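Local coordinates for citrate synthase (Sulfolobus solfataricus, PDB 1O7X), which is a mostly helical enzyme of the citrate synthase family, present here as a dimer of two identical chains, at residues 15-20 / 29-34; 45-50 / 176-181. All coordinates share one frame; numbering follows the deposited sequence.

Interaction 1 of 2, residues 15-20 / 29-34; sequences VTNLTF and RYRGYN
Phe-20 and Arg-29 face each other as an antiparallel hydrogen-bonded pair. Phe-20 N donates to Arg-29 O and Arg-29 N returns the bond to Phe-20 O, each at 2.9 Å and almost straight. Their side chains run together on one side of the sheet, the ring and the guanidinium only 16° from parallel, with Arg-29 NH1 3.8 Å from Phe-20 CE2. In-plane at the edge of that guanidinium, Asn-34 OD1 accepts from Arg-29 NE, which probably helps to fix its rotation. The other side carries the non-hydrogen-bonded pair Thr-19 and Tyr-30, where Thr-19 OG1 lies 3.8 Å from Tyr-30 CD2 and bonds outward to Asp-182. Where the strand gives way to the turn, Arg-31 N reaches Leu-18 O at 3.0 Å from above the carbonyl plane. Arg-31 then turns about its CB-CG bond (chi2 -89°), which brings its guanidinium back over Leu-18; Leu-18 CD2 sits over the centre of one face, 3.6 Å from Arg-31 CZ, while Asn-17 CB meets the edge. The NH2 of this arginine bonds to the carbonyl of Met-51. Further out, Thr-16 OG1 accepts from Leu-18 N in an ST turn, and Phe-20 meets Tyr-363 of the second subunit. The whole is a beta hairpin of strands 19-22 and 27-30, continued through the type I' turn Tyr-30 to Tyr-33 into a small antiparallel sheet.

Interaction 2 of 2, residues 45-50 / 176-181; sequences EETIYL and ALILYT
Thr-47 meets Ile-178 and Thr-181 where two helices of the largely helical citrate synthase fold, 44-53 and 167-180, approach each other in the protein interior. The contact is small, burying 118 Å² in all, and one threonine supplies the whole of the first helix's share of the touching side chains. From the backbone, the bond to CB of Thr-47 points toward the second helix, and there the side chain forks. One branch ends in OG1, set beside the backbone N (chi1 -53°), which directs the hydroxyl back along its own helix as well as across the gap. It bonds to Ser-43 O, one turn earlier, and so has a polar partner although its neighbours across the contact are aliphatic. Those neighbours are the two branches of Ile-178, both CG1 and CG2 lying 3.6 Å from Thr-47 OG1; the two side chains cross at about a right angle, so that the hydroxyl oxygen rests against the fork of the isoleucine. Thr-47 CG2, anti to the backbone N, lies a looser 4.1 Å from Thr-181 OG1, the two threonine side chains sliding past each other in opposite directions. Leu-340 of helix 330-352 touches both threonines, giving the pair a shared neighbour. Thr-181 is itself held in place at the end of its segment: its OG1 donates to Leu-177 O at 2.7 Å, the donor tilted 23° from the carbonyl plane.

In the fold
The pair illustrates how a small hairpin can be fastened to helices that are distant in sequence. The centres of interactions 1 and 2 are about 12 Å apart, on the same side of the chain's centre, and side chains from interaction 1 touch both helices of interaction 2. Tyr-30 OH lies 3.0 Å from Ile-178 O and Arg-31 NE lies 3.0 Å from Leu-50 O, both probable hydrogen bonds to backbone carbonyls. The hairpin thus reaches helices 167-180 and 44-53 through neighbouring residues. Interaction 2 is internal to the subunit, whereas interaction 1 also faces the second subunit, with which Val-15 and Thr-16 form parallel beta pairing.

Interaction 1 of 2, residues 15-20 / 29-34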
ATOM      1  N   VAL A  15     -19.406  -5.298   5.555  1.00 29.93           N
ATOM      2  CA  VAL A  15     -20.639  -4.561   5.863  1.00 30.92           C
ATOM      3  C   VAL A  15     -20.188  -3.319   6.628  1.00 32.34           C
ATOM      4  O   VAL A  15     -19.030  -3.347   7.078  1.00 32.31           O
ATOM      5  CB  VAL A  15     -21.672  -5.335   6.666  1.00 29.86           C
ATOM      6  CG1 VAL A  15     -22.207  -6.460   5.800  1.00 29.91           C
ATOM      7  CG2 VAL A  15     -21.121  -5.879   7.962  1.00 29.15           C
ATOM      8  N   THR A  16     -21.016  -2.283   6.745  1.00 33.52           N
ATOM      9  CA  THR A  16     -20.535  -1.098   7.479  1.00 34.00           C
ATOM     10  C   THR A  16     -21.640  -0.270   8.112  1.00 35.03           C
ATOM     11  O   THR A  16     -22.767  -0.152   7.614  1.00 35.50           O
ATOM     12  CB  THR A  16     -19.653  -0.213   6.577  1.00 32.92           C
ATOM     13  OG1 THR A  16     -19.027   0.819   7.341  1.00 32.47           O
ATOM     14  CG2 THR A  16     -20.425   0.479   5.467  1.00 32.33           C
ATOM     15  N   ASN A  17     -21.311   0.375   9.229  1.00 35.87           N
ATOM     16  CA  ASN A  17     -22.251   1.280   9.870  1.00 36.57           C
ATOM     17  C   ASN A  17     -21.763   2.711   9.619  1.00 36.24           C
ATOM     18  O   ASN A  17     -22.368   3.657  10.122  1.00 35.95           O
ATOM     19  CB  ASN A  17     -22.404   1.096  11.353  1.00 39.25           C
ATOM     20  CG  ASN A  17     -22.582  -0.270  11.933  1.00 42.04           C
ATOM     21  OD1 ASN A  17     -23.598  -0.965  11.831  1.00 43.73           O
ATOM     22  ND2 ASN A  17     -21.531  -0.719  12.628  1.00 44.33           N
ATOM     23  N   LEU A  18     -20.700   2.858   8.828  1.00 35.43           N
ATOM     24  CA  LEU A  18     -20.209   4.210   8.636  1.00 35.61           C
ATOM     25  C   LEU A  18     -20.954   5.037   7.608  1.00 35.41           C
ATOM     26  O   LEU A  18     -21.239   6.195   7.965  1.00 36.52           O
ATOM     27  CB  LEU A  18     -18.720   4.229   8.292  1.00 35.96           C
ATOM     28  CG  LEU A  18     -17.771   3.545   9.266  1.00 37.29           C
ATOM     29  CD1 LEU A  18     -16.354   3.565   8.692  1.00 37.24           C
ATOM     30  CD2 LEU A  18     -17.825   4.200  10.645  1.00 37.33           C
ATOM     31  N   THR A  19     -21.098   4.681   6.349  1.00 34.82           N
ATOM     32  CA  THR A  19     -21.608   5.698   5.424  1.00 35.05           C
ATOM     33  C   THR A  19     -22.721   5.140   4.575  1.00 36.17           C
ATOM     34  O   THR A  19     -22.611   4.032   4.059  1.00 36.14           O
ATOM     35  CB  THR A  19     -20.417   6.087   4.529  1.00 35.14           C
ATOM     36  OG1 THR A  19     -19.420   6.738   5.325  1.00 34.29           O
ATOM     37  CG2 THR A  19     -20.839   6.941   3.354  1.00 35.47           C
ATOM     38  N   PHE A  20     -23.793   5.913   4.479  1.00 37.34           N
ATOM     39  CA  PHE A  20     -24.943   5.473   3.684  1.00 37.87           C
ATOM     40  C   PHE A  20     -25.204   6.470   2.565  1.00 36.95           C
ATOM     41  O   PHE A  20     -25.192   7.687   2.754  1.00 36.13           O
ATOM     42  CB  PHE A  20     -26.137   5.226   4.611  1.00 39.61           C
ATOM     43  CG  PHE A  20     -27.401   5.071   3.810  1.00 41.21           C
ATOM     44  CD1 PHE A  20     -27.686   3.880   3.170  1.00 41.43           C
ATOM     45  CD2 PHE A  20     -28.256   6.160   3.668  1.00 41.66           C
ATOM     46  CE1 PHE A  20     -28.832   3.773   2.396  1.00 41.97           C
ATOM     47  CE2 PHE A  20     -29.406   6.050   2.908  1.00 42.05           C
ATOM     48  CZ  PHE A  20     -29.689   4.852   2.276  1.00 42.36           C
ATOM     49  N   ARG A  29     -25.341  10.128   4.238  1.00 36.62           N
ATOM     50  CA  ARG A  29     -25.343  10.236   5.705  1.00 36.74           C
ATOM     51  C   ARG A  29     -24.172   9.471   6.304  1.00 35.46           C
ATOM     52  O   ARG A  29     -23.690   8.467   5.781  1.00 35.99           O
ATOM     53  CB  ARG A  29     -26.629   9.736   6.335  1.00 39.24           C
ATOM     54  CG  ARG A  29     -27.949   9.869   5.599  1.00 41.07           C
ATOM     55  CD  ARG A  29     -29.103   9.809   6.589  1.00 42.86           C
ATOM     56  NE  ARG A  29     -30.327  10.358   6.029  1.00 44.26           N
ATOM     57  CZ  ARG A  29     -31.288   9.601   5.508  1.00 45.47           C
ATOM     58  NH1 ARG A  29     -31.185   8.278   5.474  1.00 45.65           N
ATOM     59  NH2 ARG A  29     -32.367  10.205   5.028  1.00 46.03           N
ATOM     60  N   TYR A  30     -23.713   9.928   7.448  1.00 34.45           N
ATOM     61  CA  TYR A  30     -22.634   9.312   8.194  1.00 33.70           C
ATOM     62  C   TYR A  30     -23.223   8.829   9.521  1.00 35.55           C
ATOM     63  O   TYR A  30     -23.580   9.635  10.366  1.00 35.91           O
ATOM     64  CB  TYR A  30     -21.506  10.262   8.503  1.00 30.62           C
ATOM     65  CG  TYR A  30     -20.678  10.840   7.397  1.00 28.85           C
ATOM     66  CD1 TYR A  30     -20.015  12.047   7.635  1.00 28.48           C
ATOM     67  CD2 TYR A  30     -20.487  10.233   6.168  1.00 28.00           C
ATOM     68  CE1 TYR A  30     -19.208  12.635   6.676  1.00 27.94           C
ATOM     69  CE2 TYR A  30     -19.689  10.806   5.193  1.00 27.14           C
ATOM     70  CZ  TYR A  30     -19.066  11.997   5.458  1.00 27.60           C
ATOM     71  OH  TYR A  30     -18.288  12.605   4.513  1.00 28.17           O
ATOM     72  N   ARG A  31     -23.302   7.520   9.702  1.00 37.46           N
ATOM     73  CA  ARG A  31     -23.841   6.901  10.896  1.00 38.49           C
ATOM     74  C   ARG A  31     -25.303   7.278  11.102  1.00 39.82           C
ATOM     75  O   ARG A  31     -25.640   7.494  12.259  1.00 41.38           O
ATOM     76  CB  ARG A  31     -23.093   7.356  12.145  1.00 37.96           C
ATOM     77  CG  ARG A  31     -21.646   6.966  12.233  1.00 38.11           C
ATOM     78  CD  ARG A  31     -21.478   5.623  12.896  1.00 37.96           C
ATOM     79  NE  ARG A  31     -20.149   5.510  13.498  1.00 38.22           N
ATOM     80  CZ  ARG A  31     -19.625   4.295  13.710  1.00 37.60           C
ATOM     81  NH1 ARG A  31     -20.354   3.240  13.361  1.00 37.36           N
ATOM     82  NH2 ARG A  31     -18.428   4.194  14.262  1.00 36.11           N
ATOM     83  N   GLY A  32     -26.099   7.452  10.062  1.00 41.17           N
ATOM     84  CA  GLY A  32     -27.466   7.908  10.184  1.00 42.27           C
ATOM     85  C   GLY A  32     -27.676   9.421  10.099  1.00 42.78           C
ATOM     86  O   GLY A  32     -28.774   9.874   9.740  1.00 41.82           O
ATOM     87  N   TYR A  33     -26.656  10.227  10.380  1.00 42.79           N
ATOM     88  CA  TYR A  33     -26.750  11.674  10.345  1.00 43.16           C
ATOM     89  C   TYR A  33     -26.547  12.282   8.980  1.00 43.69           C
ATOM     90  O   TYR A  33     -25.543  11.922   8.388  1.00 44.68           O
ATOM     91  CB  TYR A  33     -25.713  12.249  11.331  1.00 43.03           C
ATOM     92  CG  TYR A  33     -26.029  11.747  12.730  1.00 44.10           C
ATOM     93  CD1 TYR A  33     -25.452  10.583  13.207  1.00 44.34           C
ATOM     94  CD2 TYR A  33     -26.961  12.402  13.534  1.00 44.58           C
ATOM     95  CE1 TYR A  33     -25.755  10.108  14.464  1.00 45.34           C
ATOM     96  CE2 TYR A  33     -27.273  11.928  14.789  1.00 45.04           C
ATOM     97  CZ  TYR A  33     -26.667  10.778  15.259  1.00 45.70           C
ATOM     98  OH  TYR A  33     -26.948  10.283  16.522  1.00 45.56           O
ATOM     99  N   ASN A  34     -27.384  13.170   8.470  1.00 45.23           N
ATOM    100  CA  ASN A  34     -27.188  13.765   7.159  1.00 46.64           C
ATOM    101  C   ASN A  34     -25.994  14.712   7.128  1.00 46.88           C
ATOM    102  O   ASN A  34     -25.706  15.341   8.150  1.00 46.77           O
ATOM    103  CB  ASN A  34     -28.389  14.579   6.677  1.00 48.00           C
ATOM    104  CG  ASN A  34     -29.688  13.897   7.051  1.00 49.22           C
ATOM    105  OD1 ASN A  34     -29.916  12.733   6.735  1.00 49.39           O
ATOM    106  ND2 ASN A  34     -30.498  14.670   7.770  1.00 50.42           N
TER

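Interaction 2 of 2, residues 45-50 / 176-181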
ATOM      1  N   GLU A  45     -14.018  17.966  14.194  1.00 44.46           N
ATOM      2  CA  GLU A  45     -13.771  17.280  15.445  1.00 44.29           C
ATOM      3  C   GLU A  45     -14.950  16.419  15.893  1.00 45.09           C
ATOM      4  O   GLU A  45     -14.798  15.289  16.379  1.00 45.85           O
ATOM      5  CB  GLU A  45     -13.463  18.315  16.535  1.00 42.45           C
ATOM      6  CG  GLU A  45     -12.085  18.930  16.470  1.00 41.64           C
ATOM      7  CD  GLU A  45     -12.031  20.271  15.778  1.00 41.20           C
ATOM      8  OE1 GLU A  45     -12.970  20.575  15.016  1.00 41.09           O
ATOM      9  OE2 GLU A  45     -11.070  21.043  15.982  1.00 40.63           O
ATOM     10  N   GLU A  46     -16.165  16.926  15.721  1.00 45.70           N
ATOM     11  CA  GLU A  46     -17.364  16.212  16.116  1.00 47.04           C
ATOM     12  C   GLU A  46     -17.551  15.025  15.179  1.00 46.16           C
ATOM     13  O   GLU A  46     -17.974  13.956  15.598  1.00 45.95           O
ATOM     14  CB  GLU A  46     -18.591  17.133  16.121  1.00 49.15           C
ATOM     15  CG  GLU A  46     -19.837  16.401  16.648  1.00 50.95           C
ATOM     16  CD  GLU A  46     -21.112  17.186  16.437  1.00 51.31           C
ATOM     17  OE1 GLU A  46     -21.306  17.660  15.306  1.00 51.82           O
ATOM     18  OE2 GLU A  46     -21.910  17.360  17.378  1.00 52.34           O
ATOM     19  N   THR A  47     -17.170  15.195  13.912  1.00 45.14           N
ATOM     20  CA  THR A  47     -17.215  14.121  12.926  1.00 42.70           C
ATOM     21  C   THR A  47     -16.139  13.084  13.233  1.00 41.04           C
ATOM     22  O   THR A  47     -16.309  11.879  12.970  1.00 41.55           O
ATOM     23  CB  THR A  47     -17.069  14.661  11.496  1.00 42.04           C
ATOM     24  OG1 THR A  47     -18.038  15.687  11.278  1.00 41.01           O
ATOM     25  CG2 THR A  47     -17.287  13.541  10.491  1.00 41.76           C
ATOM     26  N   ILE A  48     -15.024  13.521  13.813  1.00 38.45           N
ATOM     27  CA  ILE A  48     -14.008  12.538  14.188  1.00 37.72           C
ATOM     28  C   ILE A  48     -14.638  11.655  15.265  1.00 38.19           C
ATOM     29  O   ILE A  48     -14.832  10.466  15.015  1.00 39.16           O
ATOM     30  CB  ILE A  48     -12.719  13.171  14.684  1.00 36.67           C
ATOM     31  CG1 ILE A  48     -12.040  13.929  13.543  1.00 35.58           C
ATOM     32  CG2 ILE A  48     -11.804  12.098  15.237  1.00 36.71           C
ATOM     33  CD1 ILE A  48     -10.996  14.886  14.056  1.00 34.83           C
ATOM     34  N   TYR A  49     -15.093  12.251  16.360  1.00 38.40           N
ATOM     35  CA  TYR A  49     -15.755  11.542  17.439  1.00 38.28           C
ATOM     36  C   TYR A  49     -16.843  10.574  16.991  1.00 37.55           C
ATOM     37  O   TYR A  49     -16.855   9.430  17.456  1.00 37.67           O
ATOM     38  CB  TYR A  49     -16.382  12.529  18.477  1.00 38.92           C
ATOM     39  CG  TYR A  49     -16.743  11.752  19.736  1.00 38.63           C
ATOM     40  CD1 TYR A  49     -15.882  11.678  20.817  1.00 38.21           C
ATOM     41  CD2 TYR A  49     -17.952  11.070  19.809  1.00 39.11           C
ATOM     42  CE1 TYR A  49     -16.220  10.953  21.944  1.00 38.29           C
ATOM     43  CE2 TYR A  49     -18.301  10.336  20.929  1.00 39.05           C
ATOM     44  CZ  TYR A  49     -17.422  10.292  21.989  1.00 38.95           C
ATOM     45  OH  TYR A  49     -17.771   9.551  23.092  1.00 40.56           O
ATOM     46  N   LEU A  50     -17.785  11.008  16.174  1.00 36.18           N
ATOM     47  CA  LEU A  50     -18.887  10.207  15.675  1.00 36.08           C
ATOM     48  C   LEU A  50     -18.447   9.011  14.843  1.00 36.56           C
ATOM     49  O   LEU A  50     -18.930   7.877  14.887  1.00 36.70           O
ATOM     50  CB  LEU A  50     -19.801  11.129  14.838  1.00 35.30           C
ATOM     51  CG  LEU A  50     -20.943  10.483  14.064  1.00 35.25           C
ATOM     52  CD1 LEU A  50     -21.828   9.679  15.004  1.00 35.16           C
ATOM     53  CD2 LEU A  50     -21.796  11.470  13.275  1.00 34.77           C
ATOM     54  N   ALA A 176     -14.922  21.432   4.763  1.00 36.29           N
ATOM     55  CA  ALA A 176     -14.279  20.636   3.735  1.00 33.97           C
ATOM     56  C   ALA A 176     -13.937  19.244   4.285  1.00 32.32           C
ATOM     57  O   ALA A 176     -14.220  18.246   3.631  1.00 30.64           O
ATOM     58  CB  ALA A 176     -12.999  21.308   3.266  1.00 33.76           C
ATOM     59  N   LEU A 177     -13.360  19.232   5.476  1.00 31.19           N
ATOM     60  CA  LEU A 177     -12.932  18.038   6.171  1.00 31.99           C
ATOM     61  C   LEU A 177     -14.081  17.085   6.451  1.00 34.82           C
ATOM     62  O   LEU A 177     -13.969  15.881   6.166  1.00 35.49           O
ATOM     63  CB  LEU A 177     -12.163  18.380   7.445  1.00 30.77           C
ATOM     64  CG  LEU A 177     -10.866  19.191   7.294  1.00 29.60           C
ATOM     65  CD1 LEU A 177     -10.329  19.626   8.642  1.00 28.72           C
ATOM     66  CD2 LEU A 177      -9.815  18.403   6.530  1.00 28.31           C
ATOM     67  N   ILE A 178     -15.194  17.610   6.975  1.00 35.97           N
ATOM     68  CA  ILE A 178     -16.392  16.818   7.183  1.00 36.34           C
ATOM     69  C   ILE A 178     -16.896  16.284   5.844  1.00 36.27           C
ATOM     70  O   ILE A 178     -17.309  15.121   5.754  1.00 37.04           O
ATOM     71  CB  ILE A 178     -17.563  17.654   7.754  1.00 37.56           C
ATOM     72  CG1 ILE A 178     -17.125  18.336   9.058  1.00 39.05           C
ATOM     73  CG2 ILE A 178     -18.836  16.840   7.955  1.00 35.79           C
ATOM     74  CD1 ILE A 178     -17.885  19.623   9.350  1.00 39.58           C
ATOM     75  N   LEU A 179     -16.933  17.145   4.825  1.00 35.90           N
ATOM     76  CA  LEU A 179     -17.489  16.700   3.551  1.00 36.44           C
ATOM     77  C   LEU A 179     -16.728  15.590   2.846  1.00 36.49           C
ATOM     78  O   LEU A 179     -17.408  14.858   2.119  1.00 36.38           O
ATOM     79  CB  LEU A 179     -17.642  17.888   2.604  1.00 37.73           C
ATOM     80  CG  LEU A 179     -18.785  18.873   2.886  1.00 38.72           C
ATOM     81  CD1 LEU A 179     -18.614  20.145   2.048  1.00 39.11           C
ATOM     82  CD2 LEU A 179     -20.131  18.228   2.607  1.00 38.08           C
ATOM     83  N   TYR A 180     -15.414  15.421   2.999  1.00 35.11           N
ATOM     84  CA  TYR A 180     -14.699  14.409   2.246  1.00 33.87           C
ATOM     85  C   TYR A 180     -14.349  13.171   3.071  1.00 34.58           C
ATOM     86  O   TYR A 180     -13.666  12.253   2.598  1.00 35.12           O
ATOM     87  CB  TYR A 180     -13.418  14.970   1.661  1.00 32.60           C
ATOM     88  CG  TYR A 180     -13.392  15.513   0.266  1.00 31.53           C
ATOM     89  CD1 TYR A 180     -12.612  16.634  -0.010  1.00 30.72           C
ATOM     90  CD2 TYR A 180     -14.105  14.947  -0.774  1.00 30.57           C
ATOM     91  CE1 TYR A 180     -12.557  17.163  -1.288  1.00 29.95           C
ATOM     92  CE2 TYR A 180     -14.036  15.463  -2.053  1.00 29.59           C
ATOM     93  CZ  TYR A 180     -13.270  16.571  -2.301  1.00 29.15           C
ATOM     94  OH  TYR A 180     -13.202  17.101  -3.566  1.00 29.28           O
ATOM     95  N   THR A 181     -14.818  13.146   4.306  1.00 33.37           N
ATOM     96  CA  THR A 181     -14.527  12.091   5.255  1.00 32.66           C
ATOM     97  C   THR A 181     -14.696  10.675   4.744  1.00 33.64           C
ATOM     98  O   THR A 181     -13.794   9.855   5.013  1.00 34.70           O
ATOM     99  CB  THR A 181     -15.377  12.346   6.510  1.00 32.06           C
ATOM    100  OG1 THR A 181     -14.790  13.474   7.178  1.00 31.93           O
ATOM    101  CG2 THR A 181     -15.414  11.168   7.453  1.00 32.88           C
TER